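Side-chain contacts in peroxiredoxin (Mycobacterium tuberculosis, PDB 5EPF), which reduces hydrogen peroxide and organic hydroperoxides to water and alcohols as a thiol-specific peroxidase, probably with thioredoxin as electron donor, and so protects the cell against oxidative stress: residues A[26-30]-A[31-35]; A[55-58]-A[59-62]; A[86-90]-A[91-95]; A[105-109]-A[110-114]; A[138-141]-A[142-145]. All coordinates share one frame; numbering follows the deposited sequence. Where two conformers were deposited one is given.

Interaction 1: residues A[26-30]-A[31-35]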
# COMPACT_ATOMS: atom_id res chain seq x y z
N THR A 26 -11.08 11.53 -3.17
CA THR A 26 -10.89 11.66 -4.61
C THR A 26 -10.54 10.30 -5.20
O THR A 26 -9.58 9.66 -4.73
CB THR A 26 -9.76 12.66 -4.90
OG1 THR A 26 -10.09 13.94 -4.35
CG2 THR A 26 -9.51 12.80 -6.41
N PRO A 27 -11.28 9.83 -6.21
CA PRO A 27 -10.94 8.54 -6.83
C PRO A 27 -9.53 8.55 -7.38
O PRO A 27 -9.10 9.50 -8.06
CB PRO A 27 -11.97 8.42 -7.96
CG PRO A 27 -13.13 9.20 -7.47
CD PRO A 27 -12.52 10.39 -6.77
N ARG A 28 -8.79 7.48 -7.09
CA ARG A 28 -7.45 7.27 -7.60
C ARG A 28 -7.42 5.92 -8.30
O ARG A 28 -8.07 4.96 -7.86
CB ARG A 28 -6.44 7.26 -6.47
CG ARG A 28 -6.50 8.48 -5.54
CD ARG A 28 -6.27 9.79 -6.29
NE ARG A 28 -4.89 9.98 -6.75
CZ ARG A 28 -3.91 10.47 -6.00
NH1 ARG A 28 -4.13 10.83 -4.74
NH2 ARG A 28 -2.70 10.61 -6.53
N ARG A 29 -6.64 5.82 -9.37
CA ARG A 29 -6.61 4.63 -10.21
C ARG A 29 -5.18 4.10 -10.25
O ARG A 29 -4.24 4.87 -10.48
CB ARG A 29 -7.09 4.98 -11.61
CG ARG A 29 -7.24 3.79 -12.55
CD ARG A 29 -7.79 4.20 -13.93
NE ARG A 29 -8.91 5.14 -13.80
CZ ARG A 29 -9.03 6.30 -14.46
NH1 ARG A 29 -8.12 6.67 -15.36
NH2 ARG A 29 -10.08 7.07 -14.23
N LEU A 30 -5.02 2.79 -10.05
CA LEU A 30 -3.67 2.21 -10.03
C LEU A 30 -2.87 2.59 -11.27
O LEU A 30 -1.71 2.99 -11.17
CB LEU A 30 -3.73 0.69 -9.86
CG LEU A 30 -2.35 0.02 -9.85
CD1 LEU A 30 -1.49 0.45 -8.66
CD2 LEU A 30 -2.47 -1.49 -9.92
N SER A 31 -3.47 2.47 -12.46
CA SER A 31 -2.74 2.77 -13.69
C SER A 31 -2.29 4.23 -13.77
O SER A 31 -1.24 4.53 -14.35
CB SER A 31 -3.59 2.38 -14.89
OG SER A 31 -4.82 3.08 -14.87
N VAL A 32 -3.04 5.15 -13.16
CA VAL A 32 -2.61 6.54 -13.12
C VAL A 32 -1.58 6.75 -12.02
O VAL A 32 -0.61 7.50 -12.19
CB VAL A 32 -3.82 7.50 -12.98
CG1 VAL A 32 -3.34 8.94 -12.90
CG2 VAL A 32 -4.80 7.29 -14.13
N LEU A 33 -1.74 6.06 -10.87
CA LEU A 33 -0.71 6.12 -9.83
C LEU A 33 0.64 5.62 -10.34
O LEU A 33 1.69 6.06 -9.87
CB LEU A 33 -1.16 5.32 -8.61
CG LEU A 33 -2.37 5.88 -7.85
CD1 LEU A 33 -2.97 4.83 -6.93
CD2 LEU A 33 -1.99 7.14 -7.08
N LEU A 34 0.63 4.69 -11.29
CA LEU A 34 1.83 4.12 -11.90
C LEU A 34 2.44 5.01 -12.97
O LEU A 34 3.44 4.61 -13.57
CB LEU A 34 1.48 2.76 -12.51
CG LEU A 34 1.29 1.64 -11.47
CD1 LEU A 34 0.65 0.44 -12.15
CD2 LEU A 34 2.61 1.24 -10.80
N SER A 35 1.87 6.20 -13.22
CA SER A 35 2.29 7.03 -14.35
C SER A 35 3.80 7.15 -14.47
O SER A 35 4.38 6.99 -15.55
CB SER A 35 1.70 8.44 -14.22
OG SER A 35 0.32 8.46 -14.51
O HOH W 1 -5.64 4.68 -16.80

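Interaction 2: residues A[55-58]-A[59-62]. With SO4 (sulfate ion), chain B.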
# COMPACT_ATOMS: atom_id res chain seq x y z
N GLU A 55 4.85 1.29 10.65
CA GLU A 55 5.08 0.93 9.26
C GLU A 55 4.91 2.14 8.34
O GLU A 55 5.76 2.42 7.49
CB GLU A 55 4.12 -0.19 8.85
CG GLU A 55 4.32 -0.60 7.41
CD GLU A 55 3.31 -1.57 6.86
OE1 GLU A 55 2.36 -1.97 7.55
OE2 GLU A 55 3.47 -1.93 5.66
N ALA A 56 3.80 2.87 8.52
CA ALA A 56 3.47 3.97 7.62
C ALA A 56 4.38 5.17 7.86
O ALA A 56 4.71 5.89 6.91
CB ALA A 56 2.00 4.34 7.79
N CYS A 57 4.80 5.41 9.10
CA CYS A 57 5.75 6.49 9.35
C CYS A 57 7.13 6.16 8.79
O CYS A 57 7.87 7.08 8.41
CB CYS A 57 5.84 6.79 10.85
SG CYS A 57 4.39 7.68 11.48
N HIS A 58 7.50 4.88 8.73
CA HIS A 58 8.76 4.52 8.08
C HIS A 58 8.69 4.80 6.58
O HIS A 58 9.63 5.36 6.01
CB HIS A 58 9.11 3.07 8.40
CG HIS A 58 10.51 2.69 8.04
ND1 HIS A 58 11.61 3.41 8.44
CD2 HIS A 58 10.99 1.66 7.30
CE1 HIS A 58 12.71 2.83 7.99
NE2 HIS A 58 12.36 1.77 7.29
N PHE A 59 7.56 4.47 5.94
CA PHE A 59 7.35 4.89 4.55
C PHE A 59 7.44 6.40 4.41
O PHE A 59 8.08 6.90 3.47
CB PHE A 59 6.00 4.41 4.04
CG PHE A 59 6.02 3.00 3.48
CD1 PHE A 59 6.62 2.73 2.26
CD2 PHE A 59 5.43 1.94 4.18
CE1 PHE A 59 6.64 1.44 1.75
CE2 PHE A 59 5.45 0.65 3.67
CZ PHE A 59 6.06 0.40 2.44
N ARG A 60 6.81 7.15 5.33
CA ARG A 60 6.87 8.61 5.29
C ARG A 60 8.31 9.09 5.33
O ARG A 60 8.72 9.95 4.53
CB ARG A 60 6.12 9.17 6.50
CG ARG A 60 6.18 10.71 6.61
CD ARG A 60 5.77 11.15 8.01
NE ARG A 60 6.70 10.65 9.01
CZ ARG A 60 6.48 10.63 10.32
NH1 ARG A 60 5.33 11.08 10.82
NH2 ARG A 60 7.40 10.14 11.14
N ASP A 61 9.10 8.55 6.27
CA ASP A 61 10.45 9.03 6.51
C ASP A 61 11.37 8.72 5.35
O ASP A 61 12.44 9.34 5.25
CB ASP A 61 11.01 8.37 7.77
CG ASP A 61 10.32 8.80 9.05
OD1 ASP A 61 9.59 9.82 9.06
OD2 ASP A 61 10.53 8.11 10.08
N LEU A 62 11.01 7.77 4.48
CA LEU A 62 11.82 7.40 3.33
C LEU A 62 11.39 8.10 2.05
O LEU A 62 11.71 7.62 0.95
CB LEU A 62 11.83 5.87 3.17
CG LEU A 62 12.64 5.12 4.23
CD1 LEU A 62 12.34 3.61 4.14
CD2 LEU A 62 14.12 5.38 4.08
S SO4 B . 5.75 11.25 14.58
O1 SO4 B . 4.57 11.08 13.74
O2 SO4 B . 5.60 10.47 15.83
O3 SO4 B . 6.95 10.80 13.88
O4 SO4 B . 5.89 12.66 14.94
O HOH W 2 12.07 5.71 9.88

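Interaction 3: residues A[86-90]-A[91-95]. With SO4 (sulfate ion), chain B.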
# COMPACT_ATOMS: atom_id res chain seq x y z
N LYS A 86 -7.67 11.40 8.98
CA LYS A 86 -7.07 11.78 10.27
C LYS A 86 -5.69 11.17 10.45
O LYS A 86 -4.78 11.84 10.96
CB LYS A 86 -7.99 11.41 11.43
CG LYS A 86 -7.53 12.00 12.78
CD LYS A 86 -7.28 13.52 12.75
CE LYS A 86 -8.54 14.30 12.48
NZ LYS A 86 -8.31 15.76 12.64
N PHE A 87 -5.51 9.91 10.06
CA PHE A 87 -4.21 9.25 10.17
C PHE A 87 -3.16 10.03 9.39
O PHE A 87 -2.08 10.34 9.90
CB PHE A 87 -4.39 7.84 9.59
CG PHE A 87 -3.22 6.89 9.77
CD1 PHE A 87 -2.28 7.00 10.79
CD2 PHE A 87 -3.14 5.80 8.90
CE1 PHE A 87 -1.26 6.05 10.93
CE2 PHE A 87 -2.12 4.86 9.03
CZ PHE A 87 -1.19 4.98 10.05
N ALA A 88 -3.48 10.38 8.13
CA ALA A 88 -2.52 11.10 7.29
C ALA A 88 -2.26 12.52 7.80
O ALA A 88 -1.15 13.04 7.67
CB ALA A 88 -3.01 11.14 5.84
N GLU A 89 -3.28 13.17 8.36
CA GLU A 89 -3.10 14.52 8.89
C GLU A 89 -2.23 14.51 10.14
O GLU A 89 -1.29 15.30 10.27
CB GLU A 89 -4.47 15.13 9.21
CG GLU A 89 -4.43 16.59 9.66
CD GLU A 89 -5.76 17.05 10.19
OE1 GLU A 89 -6.66 16.21 10.41
OE2 GLU A 89 -5.91 18.27 10.41
N VAL A 90 -2.52 13.61 11.08
CA VAL A 90 -1.77 13.56 12.33
C VAL A 90 -0.32 13.17 12.09
O VAL A 90 0.59 13.66 12.78
CB VAL A 90 -2.47 12.60 13.31
CG1 VAL A 90 -1.61 12.31 14.53
CG2 VAL A 90 -3.81 13.17 13.71
N ARG A 91 -0.06 12.28 11.12
CA ARG A 91 1.29 11.79 10.87
C ARG A 91 1.96 12.51 9.71
O ARG A 91 3.09 12.19 9.35
CB ARG A 91 1.27 10.28 10.62
CG ARG A 91 0.72 9.49 11.80
CD ARG A 91 1.56 9.70 13.05
NE ARG A 91 0.95 9.05 14.21
CZ ARG A 91 1.52 9.01 15.40
NH1 ARG A 91 2.71 9.55 15.59
NH2 ARG A 91 0.89 8.42 16.42
N ARG A 92 1.27 13.48 9.10
CA ARG A 92 1.85 14.29 8.02
C ARG A 92 2.36 13.42 6.87
O ARG A 92 3.47 13.59 6.36
CB ARG A 92 2.93 15.24 8.57
CG ARG A 92 2.42 16.24 9.63
CD ARG A 92 2.60 15.75 11.09
NE ARG A 92 4.00 15.46 11.39
CZ ARG A 92 4.42 14.52 12.24
NH1 ARG A 92 3.55 13.77 12.92
NH2 ARG A 92 5.72 14.34 12.43
N PHE A 93 1.53 12.46 6.45
CA PHE A 93 1.91 11.61 5.33
C PHE A 93 1.89 12.39 4.02
O PHE A 93 0.94 13.10 3.72
CB PHE A 93 0.97 10.41 5.20
CG PHE A 93 1.09 9.42 6.32
CD1 PHE A 93 0.01 8.61 6.64
CD2 PHE A 93 2.27 9.30 7.06
CE1 PHE A 93 0.11 7.69 7.67
CE2 PHE A 93 2.36 8.38 8.08
CZ PHE A 93 1.28 7.59 8.39
N ASP A 94 2.95 12.22 3.24
CA ASP A 94 3.10 12.88 1.95
C ASP A 94 2.76 11.93 0.80
O ASP A 94 3.44 11.93 -0.22
CB ASP A 94 4.52 13.42 1.79
CG ASP A 94 5.57 12.32 1.83
OD1 ASP A 94 5.47 11.37 2.65
OD2 ASP A 94 6.52 12.40 1.01
N TYR A 95 1.72 11.10 0.95
CA TYR A 95 1.38 10.10 -0.04
C TYR A 95 -0.08 9.69 0.16
O TYR A 95 -0.67 9.96 1.22
CB TYR A 95 2.33 8.89 0.02
CG TYR A 95 2.42 8.21 1.38
CD1 TYR A 95 1.51 7.21 1.74
CD2 TYR A 95 3.43 8.54 2.30
CE1 TYR A 95 1.57 6.59 2.96
CE2 TYR A 95 3.50 7.90 3.54
CZ TYR A 95 2.56 6.93 3.87
OH TYR A 95 2.60 6.25 5.07
S SO4 B . 5.75 11.25 14.58
O1 SO4 B . 4.57 11.08 13.74
O2 SO4 B . 5.60 10.47 15.83
O3 SO4 B . 6.95 10.80 13.88
O4 SO4 B . 5.89 12.66 14.94

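Interaction 4: residues A[105-109]-A[110-114]. With SO4 (sulfate ion), chain C.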
# COMPACT_ATOMS: atom_id res chain seq x y z
N VAL A 105 -10.62 -4.60 -3.24
CA VAL A 105 -9.26 -4.65 -3.74
C VAL A 105 -8.43 -5.63 -2.92
O VAL A 105 -7.63 -6.39 -3.46
CB VAL A 105 -8.66 -3.24 -3.83
CG1 VAL A 105 -7.21 -3.29 -4.30
CG2 VAL A 105 -9.49 -2.37 -4.80
N ALA A 106 -8.66 -5.67 -1.60
CA ALA A 106 -8.01 -6.69 -0.78
C ALA A 106 -8.30 -8.09 -1.31
O ALA A 106 -7.40 -8.94 -1.38
CB ALA A 106 -8.49 -6.55 0.67
N ALA A 107 -9.55 -8.36 -1.69
CA ALA A 107 -9.90 -9.65 -2.26
C ALA A 107 -9.13 -9.91 -3.56
O ALA A 107 -8.65 -11.03 -3.80
CB ALA A 107 -11.41 -9.74 -2.50
N GLN A 108 -9.00 -8.88 -4.40
CA GLN A 108 -8.23 -9.04 -5.63
C GLN A 108 -6.80 -9.47 -5.34
O GLN A 108 -6.22 -10.28 -6.07
CB GLN A 108 -8.24 -7.73 -6.42
CG GLN A 108 -7.28 -7.72 -7.58
CD GLN A 108 -7.02 -6.33 -8.15
OE1 GLN A 108 -6.20 -6.17 -9.05
NE2 GLN A 108 -7.69 -5.32 -7.61
N PHE A 109 -6.20 -8.94 -4.27
CA PHE A 109 -4.83 -9.26 -3.89
C PHE A 109 -4.72 -10.48 -2.98
O PHE A 109 -3.60 -10.92 -2.67
CB PHE A 109 -4.17 -8.04 -3.23
CG PHE A 109 -3.70 -7.00 -4.21
CD1 PHE A 109 -2.35 -6.96 -4.60
CD2 PHE A 109 -4.58 -6.07 -4.76
CE1 PHE A 109 -1.89 -6.00 -5.50
CE2 PHE A 109 -4.13 -5.10 -5.66
CZ PHE A 109 -2.78 -5.07 -6.03
N GLY A 110 -5.84 -11.06 -2.57
CA GLY A 110 -5.81 -12.23 -1.71
C GLY A 110 -5.50 -11.95 -0.26
O GLY A 110 -5.03 -12.85 0.44
N VAL A 111 -5.78 -10.74 0.22
CA VAL A 111 -5.47 -10.33 1.59
C VAL A 111 -6.71 -9.95 2.39
O VAL A 111 -6.59 -9.47 3.51
CB VAL A 111 -4.39 -9.23 1.65
CG1 VAL A 111 -3.11 -9.71 1.00
CG2 VAL A 111 -4.86 -7.94 0.99
N LYS A 112 -7.90 -10.19 1.84
CA LYS A 112 -9.13 -9.85 2.55
C LYS A 112 -9.39 -10.85 3.67
O LYS A 112 -9.11 -12.05 3.53
CB LYS A 112 -10.31 -9.91 1.58
CG LYS A 112 -11.65 -9.52 2.21
CD LYS A 112 -12.79 -9.66 1.22
CE LYS A 112 -14.16 -9.54 1.87
NZ LYS A 112 -15.27 -9.80 0.89
N ARG A 113 -9.96 -10.37 4.78
CA ARG A 113 -10.40 -11.21 5.89
C ARG A 113 -11.82 -10.84 6.28
O ARG A 113 -12.21 -9.67 6.20
CB ARG A 113 -9.46 -11.09 7.10
CG ARG A 113 -8.12 -11.76 6.87
CD ARG A 113 -7.17 -11.59 8.04
NE ARG A 113 -6.15 -12.63 8.02
CZ ARG A 113 -5.05 -12.63 8.75
NH1 ARG A 113 -4.79 -11.61 9.57
NH2 ARG A 113 -4.19 -13.63 8.65
N GLY A 114 -12.58 -11.84 6.71
CA GLY A 114 -13.95 -11.62 7.15
C GLY A 114 -14.31 -12.67 8.17
O GLY A 114 -13.64 -13.70 8.30
S SO4 C . -5.84 -15.86 5.95
O1 SO4 C . -6.62 -14.63 6.05
O2 SO4 C . -6.75 -17.00 5.83
O3 SO4 C . -4.97 -15.79 4.77
O4 SO4 C . -5.03 -16.02 7.15

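Interaction 5: residues A[138-141]-A[142-145]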
# COMPACT_ATOMS: atom_id res chain seq x y z
N VAL A 138 6.82 -9.08 -2.91
CA VAL A 138 5.76 -9.17 -1.91
C VAL A 138 6.42 -9.30 -0.54
O VAL A 138 7.30 -10.15 -0.35
CB VAL A 138 4.82 -10.36 -2.15
CG1 VAL A 138 3.70 -10.37 -1.11
CG2 VAL A 138 4.24 -10.32 -3.57
N ILE A 139 6.01 -8.44 0.40
CA ILE A 139 6.43 -8.54 1.80
C ILE A 139 5.21 -8.93 2.62
O ILE A 139 4.22 -8.19 2.66
CB ILE A 139 7.07 -7.24 2.32
CG1 ILE A 139 8.19 -6.73 1.40
CG2 ILE A 139 7.58 -7.46 3.76
CD1 ILE A 139 7.75 -5.71 0.31
N SER A 140 5.26 -10.11 3.25
CA SER A 140 4.08 -10.65 3.91
C SER A 140 4.02 -10.31 5.40
O SER A 140 4.89 -9.62 5.95
CB SER A 140 3.99 -12.15 3.63
OG SER A 140 5.23 -12.77 3.85
N SER A 141 3.01 -10.87 6.08
CA SER A 141 2.59 -10.36 7.38
C SER A 141 3.56 -10.72 8.50
O SER A 141 3.49 -10.09 9.56
CB SER A 141 1.17 -10.83 7.72
OG SER A 141 1.15 -12.21 7.90
N GLU A 142 4.46 -11.67 8.30
CA GLU A 142 5.36 -12.06 9.37
C GLU A 142 6.61 -11.18 9.45
O GLU A 142 7.38 -11.32 10.40
CB GLU A 142 5.75 -13.54 9.23
CG GLU A 142 6.79 -13.82 8.18
CD GLU A 142 6.25 -14.02 6.78
OE1 GLU A 142 5.15 -13.52 6.45
OE2 GLU A 142 6.93 -14.71 5.99
N PHE A 143 6.81 -10.28 8.49
CA PHE A 143 7.99 -9.42 8.50
C PHE A 143 7.83 -8.27 9.51
O PHE A 143 6.73 -7.94 9.97
CB PHE A 143 8.23 -8.87 7.09
CG PHE A 143 8.82 -9.88 6.14
CD1 PHE A 143 10.19 -9.91 5.90
CD2 PHE A 143 8.01 -10.82 5.51
CE1 PHE A 143 10.75 -10.85 5.08
CE2 PHE A 143 8.57 -11.80 4.66
CZ PHE A 143 9.94 -11.81 4.45
N SER A 144 8.97 -7.68 9.88
CA SER A 144 8.94 -6.53 10.77
C SER A 144 8.24 -5.34 10.11
O SER A 144 8.07 -5.28 8.88
CB SER A 144 10.36 -6.13 11.17
OG SER A 144 10.95 -5.43 10.09
N MET A 145 7.85 -4.36 10.92
CA MET A 145 7.15 -3.20 10.37
C MET A 145 8.03 -2.41 9.41
O MET A 145 7.55 -1.93 8.38
CB MET A 145 6.66 -2.29 11.51
CG MET A 145 5.64 -2.94 12.45
SD MET A 145 4.17 -3.63 11.65
CE MET A 145 4.63 -5.35 11.44
O HOH W 3 4.46 -7.56 8.60
O HOH W 4 2.46 -14.24 6.30

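Interaction 1: residues A[26-30]-A[31-35]
The guanidinium groups of Arg-28 and Arg-29 are each met by one methyl from the helix that follows, and in both cases the approach is oblique to the plane. Leu-33 CD2 lies 3.6 Å from Arg-28 NH2, the leucine crossing the arginine at about a right angle; Val-32 CG2 comes equally near the second group, at Arg-29 NH1. Arg-28 forms a salt bridge with Asp-22 and Arg-29 one with Glu-19 of strand 19-21. The Arg-29 chain runs out with CG anti to the backbone N (chi1 -174°), which carries CD to 3.3 Å from Ser-31 OG. That hydroxyl also receives a proton from a water at 2.6 Å from OG, and it is bonded to Asp-17 as well. The segment is a strand-to-helix junction: Arg-29 closes strand 27-29 and is the N-cap residue of the short helix 30-33. Its carbonyl O accepts a nearly straight bond from Leu-33 N (2.8 Å, N-H...O 167°) and a weak one from Val-32 N. One residue on, Leu-34 N bonds to Leu-30 O, and on the buried side Leu-30 CG packs 3.8 Å from Leu-34 CD1.

Interaction 2: residues A[55-58]-A[59-62]
His-58 and Phe-59, with Cys-57 beside them, carry most of this contact, each reaching along the helix for its partner. The imidazole of His-58 takes Leu-62 CD1 over one face in a CH-pi contact, the methyl 3.9 Å from the ring centroid and displaced toward the NE2 rim. A water in the ring plane links ND1 to Asp-61 OD2, while NE2 is hydrogen-bonded to Asp-150 of helix 145-158. Phe-59 lies alongside Glu-55, both pointing the same way. The carboxylate atom Glu-55 OE2 sits at the ring edge, 3.8 Å from Phe-59 CE2, and the other oxygen forms a salt bridge with Arg-124. The contact lies in the last turns of helix 50-61, whose first turn carries the peroxidatic Cys-52, with Leu-62 just past its end; Phe-59 N bonds to Glu-55 O in the usual i to i+4 pattern. Cys-57, the probable redox partner of Cys-52, is not joined to it by a disulfide here; Cys-57 SG lies over one face of the Arg-60 guanidinium, 3.6 Å from NH1. A bend at chi3 (64°) turns that group back. At its edges NE and NH2 grip Asp-61 OD1 side-on, both from the same face of the carboxylate, with NE at 3.0 Å from OD1. Toward a bound sulfate, NH1 gives a nearly straight bond to O1 (3.0 Å, 172°) and NH2 another to O3 (2.9 Å).

Interaction 3: residues A[86-90]-A[91-95]
Phe-93 turns back against Phe-87 and Ala-88 of the helix it has just left, and its side chain can be followed outward from the backbone. Phe-93 CB lies 4.1 Å from Ala-88 CB. CG stands anti to the carbonyl carbon (chi1 -68°), which directs the ring back along the helix: CD1 packs against Ala-88 CA, and Phe-93 CE1 reaches a point over the centre of the Phe-87 ring, 3.8 Å from Phe-87 CZ. CZ, the far corner, also meets Phe-87, at CE1 and CZ. The result is a T-shaped pair, the edge of Phe-93 directed at the face of Phe-87, with planes 78° apart. Tyr-95 OH stands over one face of Phe-93, Arg-91 CB over the opposite one. This fold-back ends helix 81-91 in a Schellman motif: Arg-92 takes a positive phi (56°), Phe-93 N bonds to Ala-88 O in the carbonyl plane at 3.0 Å, and Arg-92 N makes a weak bond to Glu-89 O. The Phe-87 side chain is about 5 Å from that of Cys-52 and touches Thr-53 of helix 50-61. From the same turn, the Arg-92 chain, bent at chi2 and chi3, brings NH1 in plane to a lone pair of Val-90 O, 3.0 Å away. The same NH1 reaches a bound sulfate at O1, while NH2 meets sulfate O4 at 3.0 Å. Arg-91 NH1 supplies a further bond to O1 (3.0 Å), and its guanidinium has Val-90 CG1 over one face; Arg-60 of helix 50-61 also grips the anion.

Interaction 4: residues A[105-109]-A[110-114]
A Schellman motif ends helix 104-109 and hands the chain to strand 113-115. Val-111 N bonds to Ala-106 O at 2.9 Å, nearly straight at hydrogen (168°) although the donor stands above the carbonyl plane. Gly-110 N closes the tighter loop to Ala-107 O at 3.1 Å, from far above that carbonyl's plane. Gly-110 itself has the positive phi (77°) that reverses the chain. On the inner side Val-111 CG2, set between its own N and carbonyl carbon, packs 3.9 Å from Ala-106 CB and 4.3 Å from Phe-109 CB. The Phe-109 ring itself goes on to meet Phe-43 and Phe-127 of the central sheet. Lys-112 is drawn past the helix on the outer side: its CB lies 3.7 Å from Ala-107 N, and the extended chain takes CD to 4.0 Å from Ala-107 CB before the ammonium end leads away. Next along, Arg-113 holds a second sulfate edge-on, NE to O1 at 2.8 Å and NH2 to O4. The glycine at the turn, the paired backbone bonds and the apolar contact across them are the marks of the Schellman C-cap, used here at a helix-to-strand junction.

Interaction 5: residues A[138-141]-A[142-145]
Ser-140 OG donates to Glu-142 OE1 at 2.7 Å across the beginning of a turn. The oxygen is met on its syn side, 33° out of the carboxylate plane. Glu-142 gets there by folding over its own backbone, CG between N and the carbonyl carbon (chi1 77°) and the chain bent at chi2. OE1 also accepts from a water at 2.8 Å, which is hydrogen-bonded in turn to Ser-141 OG. Behind this polar group lies the backbone of a type I beta turn, Ser-140 to Phe-143, in which Phe-143 N bonds to Ser-140 O at 3.3 Å (168°), arriving from above the carbonyl plane. The Phe-143 ring then swings back over the strand end: Ile-139 CG2 meets it obliquely, 3.6 Å from Phe-143 CG, the two side chains crossing at about a right angle. Ser-140 OG sits at the edge of that ring, in its plane and 3.6 Å from CE2. Further out, Lys-151 of helix 145-158 touches both Ile-139 and Phe-143, and Ser-144 caps the start of that helix through Ala-147 N. With a serine and a water both donating to OE1, the carboxylate of Glu-142 is probably kept ionised and held in its folded conformation.

Overall arrangement
From the N terminus the five contacts follow one another in series; none nests in or crosses another. Interaction 1 turns the chain from strand 27-29 of the small hairpin into helix 30-33. Interaction 2 lies along the end of helix 50-61, and interaction 3 closes the turn after helix 81-91. These two touch: Arg-60 NH1 bonds to Arg-91 O and Tyr-95 OH to Ala-56 O, with one sulfate between them. Interaction 4, on the opposite side of the chain's centre from both, joins helix 104-109 to strand 113-115. Interaction 5 links edge strand 135-139 of the thioredoxin-like sheet to helix 145-158, and Met-145 O packs on Glu-55 of interaction 2.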